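Local coordinates for protein NLP/P60 (PDB 6B8C) that hydrolyses peptidoglycan as a secreted endopeptidase of the NlpC/P60 family, generating muropeptides that enhance host immunity, at residues Y36-T41 / S56-Y61; I85-A90 / D94-G99; H106-I109 / Q115-H118; H118-Q121 / V126-G129. One frame throughout, in Å; residues are numbered along the deposited sequence.

Contact 1: residues Y36-T41 / S56-Y61; sequences YKYIGT and SGFTRY
Two overlapping turns bring Tyr38 up to the helical segment 56-61, with its CA 8.5 Å from that of Phe58. The first is a type I turn from Tyr36 to Ile39. The second is a type II turn from Tyr38 to Thr41, whose third position is Gly40 with a positive phi of 87°. Tyr38 O closes the second turn by accepting both Thr41 N and Thr41 OG1 from the same face of its carbonyl plane; the hydroxyl bond is the shorter, OG1 lying 2.7 Å from Tyr38 O. No hydrogen bond joins the two segments, so aromatic packing carries the contact. Tyr61 turns its edge toward the face of Tyr38 in an offset edge-to-face pair, the ring centroids 5.4 Å apart and the planes at 88°. The touching atom is Tyr61 CE1, which lies 3.5 Å from Tyr38 CZ and 3.1 Å from Tyr38 OH. The polar partner of that hydroxyl is Glu34, a hydrogen bond that probably helps to hold the ring. Phe58 meets the base of the same side chain, its CE1 being 4.0 Å from Tyr38 CB; with CG anti to the backbone N (chi1 171°), the ring reaches out from the helix to make this contact. The turns follow helix 28-36 and pack against helix 55-67, while Pro50 touches both tyrosines and Phe58 continues inward onto Ile117 of strand 115-118.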
# COMPACT_ATOMS: atom_id res chain seq x y z
N TYR A 36 9.75 3.87 -2.06
CA TYR A 36 10.80 3.40 -2.96
C TYR A 36 12.03 2.90 -2.21
O TYR A 36 12.80 2.10 -2.77
CB TYR A 36 11.20 4.51 -3.93
CG TYR A 36 10.51 4.41 -5.28
CD1 TYR A 36 9.18 4.80 -5.43
CD2 TYR A 36 11.18 3.92 -6.39
CE1 TYR A 36 8.55 4.70 -6.65
CE2 TYR A 36 10.55 3.81 -7.62
CZ TYR A 36 9.23 4.21 -7.74
OH TYR A 36 8.60 4.11 -8.96
N LYS A 37 12.23 3.31 -0.96
CA LYS A 37 13.41 2.89 -0.21
C LYS A 37 13.44 1.39 0.07
O LYS A 37 14.51 0.85 0.37
CB LYS A 37 13.48 3.63 1.13
CG LYS A 37 13.56 5.15 1.02
CD LYS A 37 13.51 5.78 2.40
CE LYS A 37 13.67 7.29 2.32
NZ LYS A 37 13.64 7.91 3.68
N TYR A 38 12.30 0.71 -0.02
CA TYR A 38 12.23 -0.68 0.42
C TYR A 38 12.01 -1.65 -0.74
O TYR A 38 11.68 -2.82 -0.50
CB TYR A 38 11.13 -0.82 1.48
CG TYR A 38 11.32 0.19 2.58
CD1 TYR A 38 12.28 -0.01 3.57
CD2 TYR A 38 10.59 1.36 2.61
CE1 TYR A 38 12.48 0.92 4.57
CE2 TYR A 38 10.78 2.30 3.60
CZ TYR A 38 11.72 2.07 4.58
OH TYR A 38 11.91 3.01 5.58
N ILE A 39 12.20 -1.20 -1.98
CA ILE A 39 12.16 -2.10 -3.12
C ILE A 39 13.18 -3.21 -2.92
O ILE A 39 14.32 -2.96 -2.52
CB ILE A 39 12.41 -1.31 -4.42
CG1 ILE A 39 11.21 -0.42 -4.72
CG2 ILE A 39 12.72 -2.24 -5.58
CD1 ILE A 39 11.43 0.53 -5.85
N GLY A 40 12.75 -4.45 -3.17
CA GLY A 40 13.61 -5.59 -2.96
C GLY A 40 13.58 -6.17 -1.56
O GLY A 40 14.28 -7.15 -1.31
N THR A 41 12.83 -5.58 -0.65
CA THR A 41 12.65 -6.17 0.67
C THR A 41 11.86 -7.46 0.53
O THR A 41 10.79 -7.45 -0.09
CB THR A 41 11.93 -5.19 1.60
OG1 THR A 41 12.68 -3.97 1.68
CG2 THR A 41 11.77 -5.78 2.99
N SER A 56 0.29 -5.38 4.15
CA SER A 56 -0.18 -4.34 5.06
C SER A 56 0.96 -3.75 5.90
O SER A 56 0.94 -2.56 6.22
CB SER A 56 -1.28 -4.89 5.96
OG SER A 56 -0.89 -6.11 6.57
N GLY A 57 1.94 -4.58 6.27
CA GLY A 57 3.06 -4.08 7.05
C GLY A 57 3.87 -3.05 6.29
O GLY A 57 4.32 -2.05 6.86
N PHE A 58 4.01 -3.24 4.98
CA PHE A 58 4.76 -2.29 4.15
C PHE A 58 4.08 -0.92 4.12
O PHE A 58 4.72 0.11 4.38
CB PHE A 58 4.90 -2.88 2.75
CG PHE A 58 5.45 -1.92 1.75
CD1 PHE A 58 6.71 -1.37 1.92
CD2 PHE A 58 4.71 -1.57 0.63
CE1 PHE A 58 7.22 -0.48 0.99
CE2 PHE A 58 5.22 -0.68 -0.30
CZ PHE A 58 6.47 -0.14 -0.12
N THR A 59 2.78 -0.89 3.82
CA THR A 59 2.06 0.38 3.77
C THR A 59 2.02 1.05 5.13
O THR A 59 2.19 2.28 5.24
CB THR A 59 0.64 0.15 3.23
OG1 THR A 59 -0.09 -0.69 4.14
CG2 THR A 59 0.68 -0.51 1.87
N ARG A 60 1.79 0.27 6.20
CA ARG A 60 1.81 0.83 7.54
C ARG A 60 3.17 1.45 7.86
O ARG A 60 3.24 2.53 8.44
CB ARG A 60 1.46 -0.24 8.57
CG ARG A 60 1.48 0.28 10.00
CD ARG A 60 0.91 -0.73 10.98
NE ARG A 60 1.94 -1.59 11.56
CZ ARG A 60 2.67 -1.26 12.62
NH1 ARG A 60 3.58 -2.11 13.08
NH2 ARG A 60 2.49 -0.09 13.22
N TYR A 61 4.25 0.77 7.48
CA TYR A 61 5.58 1.27 7.77
C TYR A 61 5.86 2.57 7.02
O TYR A 61 6.43 3.51 7.58
CB TYR A 61 6.63 0.21 7.43
CG TYR A 61 8.00 0.52 7.98
CD1 TYR A 61 8.98 1.09 7.18
CD2 TYR A 61 8.32 0.24 9.30
CE1 TYR A 61 10.24 1.38 7.68
CE2 TYR A 61 9.57 0.52 9.82
CZ TYR A 61 10.52 1.09 9.00
OH TYR A 61 11.77 1.37 9.51

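Contact 2: residues I85-A90 / D94-G99; sequences ISVSQA and DLLFWG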
# COMPACT_ATOMS: atom_id res chain seq x y z
N ILE A 85 -12.69 6.06 -2.42
CA ILE A 85 -12.63 6.75 -3.70
C ILE A 85 -12.43 5.71 -4.79
O ILE A 85 -12.03 4.57 -4.53
CB ILE A 85 -11.51 7.83 -3.68
CG1 ILE A 85 -11.86 9.00 -4.60
CG2 ILE A 85 -10.16 7.22 -4.05
CD1 ILE A 85 -10.93 10.19 -4.44
N SER A 86 -12.72 6.10 -6.03
CA SER A 86 -12.51 5.20 -7.15
C SER A 86 -11.02 5.10 -7.46
O SER A 86 -10.23 5.99 -7.14
CB SER A 86 -13.28 5.67 -8.39
OG SER A 86 -12.52 6.60 -9.14
N VAL A 87 -10.64 3.99 -8.10
CA VAL A 87 -9.24 3.81 -8.48
C VAL A 87 -8.82 4.86 -9.51
O VAL A 87 -7.65 5.24 -9.57
CB VAL A 87 -9.02 2.37 -9.00
CG1 VAL A 87 -7.55 2.12 -9.29
CG2 VAL A 87 -9.54 1.36 -7.98
N SER A 88 -9.77 5.35 -10.31
CA SER A 88 -9.46 6.40 -11.27
C SER A 88 -9.03 7.68 -10.56
O SER A 88 -8.11 8.37 -11.01
CB SER A 88 -10.67 6.67 -12.16
OG SER A 88 -11.13 5.49 -12.79
N GLN A 89 -9.68 8.01 -9.44
CA GLN A 89 -9.41 9.23 -8.70
C GLN A 89 -8.31 9.06 -7.67
O GLN A 89 -8.26 9.82 -6.69
CB GLN A 89 -10.70 9.72 -8.04
CG GLN A 89 -11.87 9.81 -9.01
CD GLN A 89 -13.22 9.85 -8.32
OE1 GLN A 89 -13.30 10.09 -7.12
NE2 GLN A 89 -14.28 9.62 -9.08
N ALA A 90 -7.42 8.09 -7.86
CA ALA A 90 -6.33 7.83 -6.93
C ALA A 90 -5.10 8.61 -7.38
O ALA A 90 -4.60 8.41 -8.50
CB ALA A 90 -6.02 6.34 -6.85
N ASP A 94 -2.07 7.62 -2.37
CA ASP A 94 -3.30 7.02 -1.88
C ASP A 94 -3.12 5.51 -1.73
O ASP A 94 -2.20 4.90 -2.27
CB ASP A 94 -4.47 7.31 -2.82
CG ASP A 94 -4.85 8.78 -2.83
OD1 ASP A 94 -5.28 9.28 -3.89
OD2 ASP A 94 -4.72 9.43 -1.77
N LEU A 95 -4.03 4.90 -0.98
CA LEU A 95 -4.01 3.46 -0.77
C LEU A 95 -4.96 2.78 -1.75
O LEU A 95 -6.00 3.34 -2.09
CB LEU A 95 -4.38 3.11 0.67
CG LEU A 95 -3.35 3.46 1.75
CD1 LEU A 95 -3.92 3.26 3.15
CD2 LEU A 95 -2.09 2.62 1.57
N LEU A 96 -4.58 1.59 -2.22
CA LEU A 96 -5.39 0.82 -3.15
C LEU A 96 -5.70 -0.53 -2.51
O LEU A 96 -4.80 -1.18 -1.96
CB LEU A 96 -4.66 0.61 -4.48
CG LEU A 96 -4.13 1.86 -5.17
CD1 LEU A 96 -3.26 1.48 -6.35
CD2 LEU A 96 -5.27 2.76 -5.62
N PHE A 97 -6.96 -0.96 -2.61
CA PHE A 97 -7.45 -2.12 -1.87
C PHE A 97 -8.09 -3.12 -2.82
O PHE A 97 -8.91 -2.75 -3.66
CB PHE A 97 -8.45 -1.70 -0.79
CG PHE A 97 -7.82 -0.97 0.36
CD1 PHE A 97 -7.69 0.41 0.34
CD2 PHE A 97 -7.34 -1.67 1.46
CE1 PHE A 97 -7.10 1.08 1.40
CE2 PHE A 97 -6.76 -1.01 2.52
CZ PHE A 97 -6.64 0.37 2.49
N TRP A 98 -7.69 -4.38 -2.67
CA TRP A 98 -8.33 -5.51 -3.33
C TRP A 98 -9.33 -6.15 -2.39
O TRP A 98 -9.06 -6.33 -1.20
CB TRP A 98 -7.29 -6.56 -3.74
CG TRP A 98 -6.47 -6.23 -4.94
CD1 TRP A 98 -6.51 -6.86 -6.15
CD2 TRP A 98 -5.45 -5.23 -5.04
NE1 TRP A 98 -5.59 -6.30 -7.00
CE2 TRP A 98 -4.92 -5.30 -6.35
CE3 TRP A 98 -4.94 -4.27 -4.16
CZ2 TRP A 98 -3.92 -4.45 -6.79
CZ3 TRP A 98 -3.94 -3.43 -4.60
CH2 TRP A 98 -3.44 -3.52 -5.91
N GLY A 99 -10.48 -6.53 -2.94
CA GLY A 99 -11.55 -7.11 -2.15
C GLY A 99 -12.63 -6.10 -1.83
O GLY A 99 -12.55 -4.91 -2.17
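Asp94 OD1 accepts a hydrogen bond from the backbone N of Lys91 and lies 3.5 Å from Ala90 CA, so the oxygen sits against the Ala90-Lys91 peptide, bonded to its N and touching the alanine. The other oxygen, OD2, has a weak bond to Met142 N. CG of Asp94 lies beside its own backbone N (chi1 -68°), which directs the carboxylate at the end of segment 85-90. No hydrogen bond crosses between the segments, and the rest of the contact is apolar. A single methyl, Leu96 CD2, does the touching: Ala90 CB is 3.9 Å from it, and Val87 CG1 approaches Leu96 CD2 more loosely at 4.4 Å. Val87 and Ala90 are the first and last residues of a type I turn, so the methyl is met mainly by its last residue. An ST motif overlaps the turn, Gln89 N donating to Ser86 OG over 3.2 Å, with an N-H...O angle of 150°. The segment leaves edge strand 83-85 and leads toward strand 95-98. Strand 138-141 lies between those two in the sheet, Leu96 also touching its Ala139, while 106-112 flanks 95-98 across the other edge and Leu95 packs on helix 55-67.

Contact 3: residues H106-I109 / Q115-H118; sequences HVAI and QYIH
Ile109 and Ile117 form the tight end of a beta hairpin made by strands 106-112 and 115-118. They are an antiparallel hydrogen-bonded pair: Ile109 N lies 3.1 Å from Ile117 O in a nearly straight bond, and the return bond from Ile117 N to Ile109 O is equally long but more bent. Both donors lie in the plane of the carbonyl they meet. On the face of the sheet that carries both isoleucines, Ile109 CB is 3.9 Å from Ile117 CG2, and Ala35 of helix 28-36 touches both side chains; Ile109 additionally reaches Val62 of helix 55-67. This buried end contrasts with the opening at His106 and His118, both partly exposed. The axes of the short segments differ by 114° in direction, so the strands splay apart toward this end, and there the histidine side chains, not the backbones, bridge the segments. Ala108 lies between the two regimes: its CB is 3.6 Å from His118 CB and 3.9 Å from Tyr116 CD1. Tyr116 CE1 lies above one face of the His118 imidazole, offset toward the rim, and the Tyr116 hydroxyl is held by Phe134 O. His106 touches Cys55 at the start of helix 55-67, consistent with the Cys-His-His site of NlpC/P60 peptidases. With CG anti to the backbone N (chi1 -164°), the His106 ring swings toward the second strand; the two imidazoles meet rim to rim at 89°, and His106 NE2 lies 3.0 Å from His118 ND1 in a hydrogen bond whose donor could be either ring.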
# COMPACT_ATOMS: atom_id res chain seq x y z
N HIS A 106 -5.75 -7.35 0.16
CA HIS A 106 -4.50 -6.83 -0.36
C HIS A 106 -4.57 -5.31 -0.42
O HIS A 106 -5.64 -4.74 -0.64
CB HIS A 106 -4.19 -7.40 -1.75
CG HIS A 106 -2.77 -7.21 -2.18
ND1 HIS A 106 -1.74 -8.00 -1.71
CD2 HIS A 106 -2.20 -6.31 -3.01
CE1 HIS A 106 -0.60 -7.60 -2.25
NE2 HIS A 106 -0.85 -6.58 -3.04
N VAL A 107 -3.41 -4.68 -0.26
CA VAL A 107 -3.30 -3.23 -0.27
C VAL A 107 -1.98 -2.86 -0.94
O VAL A 107 -1.00 -3.61 -0.90
CB VAL A 107 -3.39 -2.64 1.15
CG1 VAL A 107 -2.15 -3.00 1.96
CG2 VAL A 107 -3.59 -1.14 1.11
N ALA A 108 -1.96 -1.69 -1.56
CA ALA A 108 -0.75 -1.14 -2.16
C ALA A 108 -0.79 0.37 -2.07
O ALA A 108 -1.82 0.96 -1.73
CB ALA A 108 -0.58 -1.60 -3.62
N ILE A 109 0.34 1.01 -2.36
CA ILE A 109 0.44 2.47 -2.39
C ILE A 109 0.36 2.93 -3.84
O ILE A 109 1.15 2.50 -4.68
CB ILE A 109 1.73 2.96 -1.72
CG1 ILE A 109 1.66 2.75 -0.20
CG2 ILE A 109 1.95 4.44 -2.02
CD1 ILE A 109 2.98 2.96 0.50
N GLN A 115 -0.29 2.78 -11.65
CA GLN A 115 0.86 2.11 -11.08
C GLN A 115 0.79 2.13 -9.57
O GLN A 115 0.22 3.04 -8.96
CB GLN A 115 2.16 2.78 -11.54
CG GLN A 115 2.32 2.81 -13.05
CD GLN A 115 3.27 3.90 -13.50
OE1 GLN A 115 2.92 4.72 -14.35
NE2 GLN A 115 4.48 3.91 -12.95
N TYR A 116 1.37 1.10 -8.95
CA TYR A 116 1.43 1.03 -7.50
C TYR A 116 2.71 0.32 -7.10
O TYR A 116 3.45 -0.19 -7.94
CB TYR A 116 0.20 0.34 -6.91
CG TYR A 116 -0.19 -0.94 -7.61
CD1 TYR A 116 0.46 -2.14 -7.32
CD2 TYR A 116 -1.22 -0.96 -8.54
CE1 TYR A 116 0.10 -3.32 -7.95
CE2 TYR A 116 -1.59 -2.13 -9.17
CZ TYR A 116 -0.93 -3.30 -8.87
OH TYR A 116 -1.30 -4.47 -9.51
N ILE A 117 2.97 0.31 -5.80
CA ILE A 117 4.12 -0.38 -5.24
C ILE A 117 3.63 -1.18 -4.05
O ILE A 117 2.76 -0.72 -3.29
CB ILE A 117 5.23 0.62 -4.84
CG1 ILE A 117 6.38 -0.10 -4.15
CG2 ILE A 117 4.67 1.75 -3.97
CD1 ILE A 117 7.57 0.79 -3.90
N HIS A 118 4.14 -2.40 -3.90
CA HIS A 118 3.58 -3.29 -2.88
C HIS A 118 4.53 -4.43 -2.57
O HIS A 118 5.46 -4.73 -3.33
CB HIS A 118 2.22 -3.85 -3.32
CG HIS A 118 2.27 -4.68 -4.57
ND1 HIS A 118 1.28 -5.57 -4.91
CD2 HIS A 118 3.18 -4.74 -5.57
CE1 HIS A 118 1.57 -6.15 -6.06
NE2 HIS A 118 2.73 -5.66 -6.48

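Contact 4: residues H118-Q121 / V126-G129; sequences HAPQ and VKVG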
# COMPACT_ATOMS: atom_id res chain seq x y z
N HIS A 118 4.14 -2.40 -3.90
CA HIS A 118 3.58 -3.29 -2.88
C HIS A 118 4.53 -4.43 -2.57
O HIS A 118 5.46 -4.73 -3.33
CB HIS A 118 2.22 -3.85 -3.32
CG HIS A 118 2.27 -4.68 -4.57
ND1 HIS A 118 1.28 -5.57 -4.91
CD2 HIS A 118 3.18 -4.74 -5.57
CE1 HIS A 118 1.57 -6.15 -6.06
NE2 HIS A 118 2.73 -5.66 -6.48
N ALA A 119 4.29 -5.06 -1.42
CA ALA A 119 4.79 -6.38 -1.09
C ALA A 119 3.82 -7.38 -1.69
O ALA A 119 2.73 -7.60 -1.13
CB ALA A 119 4.93 -6.56 0.42
N PRO A 120 4.14 -7.98 -2.83
CA PRO A 120 3.12 -8.69 -3.62
C PRO A 120 2.58 -9.96 -2.96
O PRO A 120 1.37 -10.07 -2.77
CB PRO A 120 3.86 -9.01 -4.93
CG PRO A 120 5.06 -8.12 -4.94
CD PRO A 120 5.45 -7.97 -3.51
N GLN A 121 3.45 -10.90 -2.61
CA GLN A 121 3.01 -12.21 -2.14
C GLN A 121 4.22 -12.96 -1.59
O GLN A 121 5.36 -12.60 -1.91
CB GLN A 121 2.35 -13.01 -3.27
CG GLN A 121 3.37 -13.58 -4.22
CD GLN A 121 2.75 -14.06 -5.51
OE1 GLN A 121 1.83 -13.43 -6.03
NE2 GLN A 121 3.26 -15.17 -6.03
N VAL A 126 9.30 -6.59 -2.39
CA VAL A 126 8.61 -5.33 -2.65
C VAL A 126 8.98 -4.82 -4.04
O VAL A 126 10.16 -4.72 -4.39
CB VAL A 126 8.96 -4.28 -1.57
CG1 VAL A 126 8.36 -2.93 -1.94
CG2 VAL A 126 8.47 -4.74 -0.20
N LYS A 127 7.96 -4.52 -4.84
CA LYS A 127 8.20 -4.13 -6.23
C LYS A 127 7.07 -3.25 -6.73
O LYS A 127 6.07 -3.01 -6.04
CB LYS A 127 8.38 -5.36 -7.13
CG LYS A 127 7.12 -6.20 -7.30
CD LYS A 127 7.27 -7.17 -8.47
CE LYS A 127 7.62 -8.58 -8.01
NZ LYS A 127 8.90 -8.66 -7.25
N VAL A 128 7.24 -2.80 -7.96
CA VAL A 128 6.23 -2.00 -8.65
C VAL A 128 5.27 -2.93 -9.38
O VAL A 128 5.57 -4.08 -9.68
CB VAL A 128 6.90 -0.99 -9.61
CG1 VAL A 128 7.18 -1.64 -10.96
CG2 VAL A 128 6.05 0.26 -9.76
N GLY A 129 4.07 -2.41 -9.65
CA GLY A 129 3.05 -3.16 -10.35
C GLY A 129 2.12 -2.22 -11.07
O GLY A 129 2.07 -1.02 -10.79
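His118 and Lys127 face each other as an antiparallel hydrogen-bonded pair whose two backbone bonds form the first shell. His118 N donates to Lys127 O over 2.9 Å and Lys127 N returns to His118 O over 2.9 Å, with angles at hydrogen of 162° and 163°. Each acceptor has a second, weaker neighbour. Lys127 O lies near the plane of the imidazole, at its edge, 3.4 Å from His118 CD2, while Val126 CA makes a CA-H...O contact of 3.3 Å with His118 O. The histidine ring is therefore approached by the strand through its carbon edge, while ND1 is engaged by His106. CG of His118 lies between backbone N and carbonyl carbon (chi1 61°), which folds the ring back over the following residues: Pro120 CA stands 3.8 Å above one face, offset toward the rim. Apolar contacts form the next layer. Pro120 CG rests 3.7 Å from Lys127 CG, the two side chains crossing at about a right angle, and Ala119 CB meets Val126 CG2 at 4.0 Å. Farther out, the lysine chain bends at its third and fourth torsions, and NZ bonds Ser125 O. Backbone bonds from Val126 to Gly40 and Thr41 hold the start of the segment, and Gly129 pairs with Tyr116 at its other end. Strand 127-130 thus holds the backbone of His118 and probably helps to set its ring beside His106, in keeping with the papain-like NlpC/P60 fold, in which a cysteine at a helix start faces a histidine on the sheet and a third polar residue, here probably His118.

From the N terminus, contact 1 closes first, returning helix 55-67 to the turns after helix 28-36. Contact 2 then closes a short loop leading into strand 95-98, on the opposite side of the chain's centre, about 18 Å away between contact centres. Contact 3 closes the hairpin 106-118, and contact 4 begins on its last residue, His118, to add strand 127-130. None nests within or crosses another. Strand 95-98 pairs with 106-112, joining contacts 2 and 3 in one sheet, which contact 4 extends to its edge. Backbone bonds from Gly40 and Thr41 to Val126 link that edge back to contact 1, while Thr59 packs on Val107 and Leu95.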